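Local coordinates for protein P35 antigen (Borrelia burgdorferi, PDB 4ALY) that is an outer surface lipoprotein of the Lyme disease spirochaete, critical for infection after a tick bite, at residues R106-S111 against V121-S125; T169-G174 against K219-D223. All blocks are in the same frame, centred on the assembly; numbering follows the deposited sequence.

Contact 1 of 2, residues R106-S111 against V121-S125; sequences RAEIFS and VHFDS
The short helix 106-110 meets residues 121-125 of the loop that follows, nine residues intervening between the segments, with F110 and D124 in register (CA to CA 4.6 Å) and 338 Å² buried in total. R106 comes first. Its CA-CB bond points sideways, but with chi1 and chi2 both t the chain extends so that NE donates to D124 OD2 at 3.2 Å; NH2 of R106 adds a weak bond to the same OD2 of D124 at 3.4 Å, completing a salt bridge at the edge of the guanidinium, while NH1 bonds the carbonyl of N100. I109 turns to the chain interior, against helices 143-157 and 163-189. The CA-CB bond of F110 points toward 121-125, and with chi1 m one face of its ring receives the edge of F123 (chi1 t), centroids 5.3 Å apart and planes at 78°, an edge-to-face pair whose closest carbons are F110 CD1 and F123 CD2 at 3.5 Å. F110 O accepts a weak hydrogen bond from D124 N at 3.1 Å. S111 N and OG (chi1 p) both donate to R106 O, at 3.0 and 2.9 Å, the i to i-5 backbone bond marking a pi-type turn. S111 O lies over one face of the H122 ring, 3.4 Å from CG of H122. The loop side is a type I beta turn, H122 to S125, with S125 N bonded to H122 O at 3.0 Å; its second central residue is D124. The result is a short helix made of one wider pi-type turn, packed on a type I turn in an all-helical PFam54_60 protein.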
ATOM      1  N   ARG A 106     -14.814   3.453  -9.251  1.00 18.21           N
ATOM      2  CA  ARG A 106     -15.237   4.794  -8.968  1.00 20.68           C
ATOM      3  C   ARG A 106     -16.728   4.924  -8.577  1.00 21.52           C
ATOM      4  O   ARG A 106     -17.018   5.655  -7.632  1.00 23.18           O
ATOM      5  CB  ARG A 106     -14.939   5.676 -10.147  1.00 21.50           C
ATOM      6  CG  ARG A 106     -15.753   6.935 -10.100  1.00 23.46           C
ATOM      7  CD  ARG A 106     -15.632   7.631 -11.436  1.00 26.62           C
ATOM      8  NE  ARG A 106     -15.453   9.042 -11.239  1.00 30.09           N
ATOM      9  CZ  ARG A 106     -14.639   9.805 -11.962  1.00 35.35           C
ATOM     10  NH1 ARG A 106     -13.914   9.310 -12.992  1.00 29.80           N
ATOM     11  NH2 ARG A 106     -14.547  11.084 -11.615  1.00 35.72           N
ATOM     12  N   ALA A 107     -17.646   4.227  -9.259  1.00 18.48           N
ATOM     13  CA  ALA A 107     -19.101   4.484  -9.041  1.00 18.76           C
ATOM     14  C   ALA A 107     -19.546   4.207  -7.614  1.00 19.04           C
ATOM     15  O   ALA A 107     -20.385   4.931  -7.125  1.00 17.91           O
ATOM     16  CB  ALA A 107     -19.984   3.678 -10.032  1.00 18.12           C
ATOM     17  N   GLU A 108     -18.992   3.151  -6.960  1.00 19.20           N
ATOM     18  CA  GLU A 108     -19.454   2.698  -5.631  1.00 18.20           C
ATOM     19  C   GLU A 108     -18.480   2.821  -4.516  1.00 17.62           C
ATOM     20  O   GLU A 108     -18.859   2.577  -3.337  1.00 16.69           O
ATOM     21  CB  GLU A 108     -19.808   1.223  -5.604  1.00 21.29           C
ATOM     22  CG  GLU A 108     -20.533   0.688  -6.809  1.00 25.37           C
ATOM     23  CD  GLU A 108     -21.922   1.206  -6.929  1.00 31.16           C
ATOM     24  OE1 GLU A 108     -22.338   2.062  -6.088  1.00 37.58           O
ATOM     25  OE2 GLU A 108     -22.598   0.746  -7.870  1.00 37.34           O
ATOM     26  N   ILE A 109     -17.215   3.098  -4.837  1.00 16.38           N
ATOM     27  CA  ILE A 109     -16.215   3.228  -3.788  1.00 15.19           C
ATOM     28  C   ILE A 109     -15.638   4.617  -3.866  1.00 17.41           C
ATOM     29  O   ILE A 109     -15.955   5.469  -3.020  1.00 19.50           O
ATOM     30  CB  ILE A 109     -15.130   2.129  -3.911  1.00 14.76           C
ATOM     31  CG1 ILE A 109     -15.776   0.781  -4.198  1.00 12.40           C
ATOM     32  CG2 ILE A 109     -14.214   2.070  -2.666  1.00 14.54           C
ATOM     33  CD1 ILE A 109     -14.808  -0.381  -4.391  1.00 12.02           C
ATOM     34  N   PHE A 110     -14.806   4.907  -4.880  1.00 17.13           N
ATOM     35  CA  PHE A 110     -13.959   6.098  -4.743  1.00 16.09           C
ATOM     36  C   PHE A 110     -14.836   7.341  -4.662  1.00 16.07           C
ATOM     37  O   PHE A 110     -14.560   8.333  -3.966  1.00 13.93           O
ATOM     38  CB  PHE A 110     -12.953   6.213  -5.871  1.00 16.37           C
ATOM     39  CG  PHE A 110     -11.948   5.094  -5.937  1.00 15.88           C
ATOM     40  CD1 PHE A 110     -11.572   4.378  -4.811  1.00 16.77           C
ATOM     41  CD2 PHE A 110     -11.307   4.809  -7.145  1.00 16.23           C
ATOM     42  CE1 PHE A 110     -10.600   3.381  -4.876  1.00 16.65           C
ATOM     43  CE2 PHE A 110     -10.292   3.839  -7.226  1.00 16.81           C
ATOM     44  CZ  PHE A 110      -9.941   3.112  -6.094  1.00 16.44           C
ATOM     45  N   SER A 111     -15.964   7.284  -5.330  1.00 17.53           N
ATOM     46  CA  SER A 111     -16.805   8.498  -5.257  1.00 18.38           C
ATOM     47  C   SER A 111     -17.714   8.525  -3.999  1.00 17.52           C
ATOM     48  O   SER A 111     -18.506   9.416  -3.908  1.00 18.59           O
ATOM     49  CB  SER A 111     -17.606   8.729  -6.542  1.00 15.13           C
ATOM     50  OG  SER A 111     -18.639   7.781  -6.615  1.00 15.76           O
ATOM     51  N   VAL A 121     -13.298  16.634  -0.836  1.00 40.28           N
ATOM     52  CA  VAL A 121     -13.826  15.913  -2.017  1.00 33.24           C
ATOM     53  C   VAL A 121     -13.589  14.406  -1.790  1.00 28.01           C
ATOM     54  O   VAL A 121     -12.730  14.013  -1.009  1.00 26.26           O
ATOM     55  CB  VAL A 121     -13.121  16.385  -3.340  1.00 35.29           C
ATOM     56  CG1 VAL A 121     -13.684  17.718  -3.806  1.00 31.94           C
ATOM     57  CG2 VAL A 121     -11.587  16.481  -3.165  1.00 30.97           C
ATOM     58  N   HIS A 122     -14.367  13.565  -2.445  1.00 28.57           N
ATOM     59  CA  HIS A 122     -14.176  12.109  -2.400  1.00 25.18           C
ATOM     60  C   HIS A 122     -12.909  11.683  -3.131  1.00 22.96           C
ATOM     61  O   HIS A 122     -12.323  12.439  -3.899  1.00 21.81           O
ATOM     62  CB  HIS A 122     -15.372  11.452  -3.038  1.00 26.64           C
ATOM     63  CG  HIS A 122     -16.673  11.735  -2.327  1.00 31.01           C
ATOM     64  ND1 HIS A 122     -17.646  12.499  -2.866  1.00 31.54           N
ATOM     65  CD2 HIS A 122     -17.139  11.330  -1.078  1.00 32.03           C
ATOM     66  CE1 HIS A 122     -18.689  12.565  -2.015  1.00 33.69           C
ATOM     67  NE2 HIS A 122     -18.365  11.881  -0.910  1.00 34.52           N
ATOM     68  N   PHE A 123     -12.503  10.451  -2.906  1.00 22.24           N
ATOM     69  CA  PHE A 123     -11.236   9.892  -3.416  1.00 20.10           C
ATOM     70  C   PHE A 123     -11.194   9.723  -4.943  1.00 18.54           C
ATOM     71  O   PHE A 123     -10.128   9.565  -5.544  1.00 16.71           O
ATOM     72  CB  PHE A 123     -11.054   8.578  -2.679  1.00 19.91           C
ATOM     73  CG  PHE A 123      -9.676   7.997  -2.748  1.00 18.40           C
ATOM     74  CD1 PHE A 123      -8.612   8.651  -2.233  1.00 19.10           C
ATOM     75  CD2 PHE A 123      -9.486   6.745  -3.291  1.00 16.68           C
ATOM     76  CE1 PHE A 123      -7.336   8.066  -2.313  1.00 20.02           C
ATOM     77  CE2 PHE A 123      -8.256   6.178  -3.357  1.00 16.52           C
ATOM     78  CZ  PHE A 123      -7.182   6.816  -2.842  1.00 17.25           C
ATOM     79  N   ASP A 124     -12.357   9.825  -5.579  1.00 18.22           N
ATOM     80  CA  ASP A 124     -12.389   9.822  -7.020  1.00 19.80           C
ATOM     81  C   ASP A 124     -11.914  11.139  -7.622  1.00 20.72           C
ATOM     82  O   ASP A 124     -11.721  11.208  -8.832  1.00 21.78           O
ATOM     83  CB  ASP A 124     -13.772   9.405  -7.579  1.00 18.48           C
ATOM     84  CG  ASP A 124     -14.844  10.539  -7.515  1.00 18.13           C
ATOM     85  OD1 ASP A 124     -14.866  11.355  -6.577  1.00 17.02           O
ATOM     86  OD2 ASP A 124     -15.700  10.560  -8.407  1.00 17.17           O
ATOM     87  N   SER A 125     -11.693  12.174  -6.821  1.00 20.06           N
ATOM     88  CA  SER A 125     -11.400  13.471  -7.445  1.00 23.20           C
ATOM     89  C   SER A 125      -9.958  13.580  -8.106  1.00 20.93           C
ATOM     90  O   SER A 125      -9.044  12.893  -7.673  1.00 17.86           O
ATOM     91  CB  SER A 125     -11.608  14.599  -6.417  1.00 23.09           C
ATOM     92  OG  SER A 125     -10.694  15.683  -6.752  1.00 28.69           O
TER

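Contact 2 of 2, residues T169-G174 against K219-D223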
ATOM      1  N   THR A 169      -9.447  -0.611   4.764  1.00 18.15           N
ATOM      2  CA  THR A 169      -8.694  -1.645   4.069  1.00 19.31           C
ATOM      3  C   THR A 169      -7.840  -1.097   2.899  1.00 20.53           C
ATOM      4  O   THR A 169      -6.679  -1.432   2.776  1.00 21.07           O
ATOM      5  CB  THR A 169      -9.682  -2.691   3.556  1.00 19.86           C
ATOM      6  OG1 THR A 169     -10.426  -3.229   4.679  1.00 19.00           O
ATOM      7  CG2 THR A 169      -8.987  -3.750   2.775  1.00 18.85           C
ATOM      8  N   LEU A 170      -8.414  -0.206   2.088  1.00 20.06           N
ATOM      9  CA  LEU A 170      -7.770   0.215   0.878  1.00 18.82           C
ATOM     10  C   LEU A 170      -6.733   1.288   1.207  1.00 18.54           C
ATOM     11  O   LEU A 170      -5.635   1.350   0.640  1.00 16.72           O
ATOM     12  CB  LEU A 170      -8.828   0.727  -0.126  1.00 16.73           C
ATOM     13  CG  LEU A 170      -9.699  -0.282  -0.906  1.00 18.08           C
ATOM     14  CD1 LEU A 170     -10.653   0.454  -1.869  1.00 17.29           C
ATOM     15  CD2 LEU A 170      -8.847  -1.285  -1.684  1.00 16.83           C
ATOM     16  N   ILE A 171      -7.086   2.138   2.144  1.00 18.81           N
ATOM     17  CA  ILE A 171      -6.269   3.292   2.403  1.00 20.98           C
ATOM     18  C   ILE A 171      -5.262   3.078   3.530  1.00 21.89           C
ATOM     19  O   ILE A 171      -4.081   3.363   3.376  1.00 23.76           O
ATOM     20  CB  ILE A 171      -7.187   4.495   2.653  1.00 22.41           C
ATOM     21  CG1 ILE A 171      -7.940   4.731   1.320  1.00 21.89           C
ATOM     22  CG2 ILE A 171      -6.365   5.688   3.193  1.00 19.95           C
ATOM     23  CD1 ILE A 171      -8.824   5.949   1.301  1.00 26.12           C
ATOM     24  N   ASN A 172      -5.725   2.549   4.641  1.00 21.05           N
ATOM     25  CA  ASN A 172      -4.886   2.464   5.821  1.00 22.14           C
ATOM     26  C   ASN A 172      -4.043   1.229   5.744  1.00 25.00           C
ATOM     27  O   ASN A 172      -2.964   1.225   6.350  1.00 24.43           O
ATOM     28  CB  ASN A 172      -5.741   2.426   7.071  1.00 23.25           C
ATOM     29  CG  ASN A 172      -6.555   3.707   7.264  1.00 24.70           C
ATOM     30  OD1 ASN A 172      -6.318   4.393   8.208  1.00 28.15           O
ATOM     31  ND2 ASN A 172      -7.467   4.036   6.353  1.00 21.43           N
ATOM     32  N   ARG A 173      -4.513   0.210   4.983  1.00 21.44           N
ATOM     33  CA  ARG A 173      -3.681  -0.928   4.679  1.00 19.97           C
ATOM     34  C   ARG A 173      -2.920  -0.797   3.319  1.00 19.79           C
ATOM     35  O   ARG A 173      -1.722  -0.538   3.333  1.00 21.25           O
ATOM     36  CB  ARG A 173      -4.334  -2.335   4.948  1.00 17.50           C
ATOM     37  CG  ARG A 173      -3.479  -3.452   4.378  1.00 17.52           C
ATOM     38  CD  ARG A 173      -3.165  -4.759   5.128  1.00 18.55           C
ATOM     39  NE  ARG A 173      -4.259  -5.697   5.101  1.00 18.81           N
ATOM     40  CZ  ARG A 173      -4.141  -7.022   5.010  1.00 19.73           C
ATOM     41  NH1 ARG A 173      -2.967  -7.630   4.893  1.00 19.52           N
ATOM     42  NH2 ARG A 173      -5.250  -7.749   5.030  1.00 19.45           N
ATOM     43  N   GLY A 174      -3.579  -0.964   2.170  1.00 18.46           N
ATOM     44  CA  GLY A 174      -2.851  -1.092   0.894  1.00 17.46           C
ATOM     45  C   GLY A 174      -2.153   0.182   0.483  1.00 18.56           C
ATOM     46  O   GLY A 174      -0.907   0.176   0.229  1.00 18.71           O
ATOM     47  N   LYS A 219       1.611  -9.766   2.240  1.00 22.28           N
ATOM     48  CA  LYS A 219       0.487 -10.329   2.932  1.00 23.44           C
ATOM     49  C   LYS A 219      -0.797  -9.610   2.477  1.00 22.52           C
ATOM     50  O   LYS A 219      -1.863 -10.209   2.434  1.00 25.14           O
ATOM     51  CB  LYS A 219       0.705 -10.223   4.440  1.00 25.76           C
ATOM     52  CG  LYS A 219      -0.258 -11.103   5.195  1.00 28.03           C
ATOM     53  CD  LYS A 219      -0.428 -10.609   6.605  1.00 30.07           C
ATOM     54  CE  LYS A 219      -1.434 -11.501   7.342  1.00 31.99           C
ATOM     55  NZ  LYS A 219      -1.672 -10.879   8.671  1.00 30.71           N
ATOM     56  N   TRP A 220      -0.676  -8.332   2.117  1.00 21.40           N
ATOM     57  CA  TRP A 220      -1.763  -7.564   1.467  1.00 21.41           C
ATOM     58  C   TRP A 220      -2.083  -8.173   0.131  1.00 21.40           C
ATOM     59  O   TRP A 220      -3.243  -8.312  -0.236  1.00 19.61           O
ATOM     60  CB  TRP A 220      -1.354  -6.102   1.347  1.00 19.78           C
ATOM     61  CG  TRP A 220      -2.158  -5.214   0.429  1.00 19.61           C
ATOM     62  CD1 TRP A 220      -1.722  -4.591  -0.719  1.00 19.69           C
ATOM     63  CD2 TRP A 220      -3.565  -4.776   0.584  1.00 19.61           C
ATOM     64  NE1 TRP A 220      -2.720  -3.814  -1.264  1.00 19.75           N
ATOM     65  CE2 TRP A 220      -3.853  -3.913  -0.545  1.00 18.45           C
ATOM     66  CE3 TRP A 220      -4.582  -5.016   1.532  1.00 19.66           C
ATOM     67  CZ2 TRP A 220      -5.106  -3.303  -0.712  1.00 18.27           C
ATOM     68  CZ3 TRP A 220      -5.847  -4.401   1.356  1.00 17.69           C
ATOM     69  CH2 TRP A 220      -6.106  -3.587   0.255  1.00 18.28           C
ATOM     70  N   LEU A 221      -1.059  -8.602  -0.590  1.00 21.76           N
ATOM     71  CA  LEU A 221      -1.296  -9.234  -1.896  1.00 23.15           C
ATOM     72  C   LEU A 221      -1.954 -10.567  -1.696  1.00 23.58           C
ATOM     73  O   LEU A 221      -2.879 -10.926  -2.442  1.00 25.29           O
ATOM     74  CB  LEU A 221       0.002  -9.393  -2.715  1.00 22.20           C
ATOM     75  CG  LEU A 221       0.707  -8.115  -3.267  1.00 24.21           C
ATOM     76  CD1 LEU A 221       2.172  -8.371  -3.639  1.00 21.38           C
ATOM     77  CD2 LEU A 221      -0.079  -7.599  -4.460  1.00 21.77           C
ATOM     78  N   LYS A 222      -1.472 -11.314  -0.705  1.00 25.35           N
ATOM     79  CA  LYS A 222      -2.072 -12.620  -0.362  1.00 27.29           C
ATOM     80  C   LYS A 222      -3.547 -12.552   0.166  1.00 24.09           C
ATOM     81  O   LYS A 222      -4.439 -13.366  -0.224  1.00 23.81           O
ATOM     82  CB  LYS A 222      -1.133 -13.376   0.592  1.00 30.17           C
ATOM     83  CG  LYS A 222      -1.636 -14.760   1.020  1.00 38.09           C
ATOM     84  CD  LYS A 222      -2.224 -14.759   2.437  1.00 39.67           C
ATOM     85  CE  LYS A 222      -1.533 -15.818   3.320  1.00 41.95           C
ATOM     86  NZ  LYS A 222      -2.108 -17.192   3.187  1.00 37.36           N
ATOM     87  N   ASP A 223      -3.820 -11.612   1.060  1.00 22.07           N
ATOM     88  CA  ASP A 223      -5.207 -11.548   1.584  1.00 23.67           C
ATOM     89  C   ASP A 223      -6.179 -11.138   0.477  1.00 22.73           C
ATOM     90  O   ASP A 223      -7.337 -11.518   0.514  1.00 23.13           O
ATOM     91  CB  ASP A 223      -5.366 -10.627   2.818  1.00 25.11           C
ATOM     92  CG  ASP A 223      -4.643 -11.151   4.073  1.00 25.40           C
ATOM     93  OD1 ASP A 223      -4.429 -12.367   4.188  1.00 26.28           O
ATOM     94  OD2 ASP A 223      -4.270 -10.329   4.939  1.00 26.09           O
TER
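A single knob-into-hole contact, W220 of helix 200-233 in a hole of helix 163-189, joins the two helices within the all-helical fold: the segment axes run roughly antiparallel, with 148° between their N-to-C directions and a closest approach of 11.6 Å. K219 stands at the margin, its O 3.7 Å from R173 NH1, and its backbone carbonyl receives D223 N at 2.8 Å in the helix. W220 is the knob, filling the hole formed by T169, L170, R173 and G174. Its CA-CB bond points toward the other helix, and G174 CA lies over the indole face, 3.6 Å from the centroid of the five-membered ring and 23° off its normal, a CH-pi contact. An ideal CB on G174 would fall only 2.3 Å from W220 CZ2, so the close fit depends on the missing side chain. L170 CD2 approaches the indole edge, at 4.1 Å from W220 CH2, and T169 CG2 comes within 3.5 Å of W220 CZ3. NE1 of W220 bonds S138 OG. Three residues on, D223 answers R173, whose guanidinium has W220 CE3 over one face and also bonds N252 through NH2. Both donors of this salt bridge converge on one oxygen: NH2 and NH1 of R173 lie 2.8 and 3.0 Å from D223 OD2.

In the fold
Contact 1 closes along the chain before contact 2 opens, and their centres are about 18 Å apart, yet they meet through L170: its CD1 is 4.0 Å from I109 CG2 and 4.2 Å from F110 CE1, while the same side chain also borders the tryptophan of contact 2. L170 of helix 163-189 thus touches both, carrying apolar packing from the short helix 106-110 to helix 200-233. Their settings differ. The centre of contact 2 lies about 6 Å from the centre of the chain, and the contact is buried; that of contact 1 lies about 18 Å from the chain centre, and the contact is partly buried. Each pairs an aromatic contact with an arginine-aspartate salt bridge. No ligand site is identified at either.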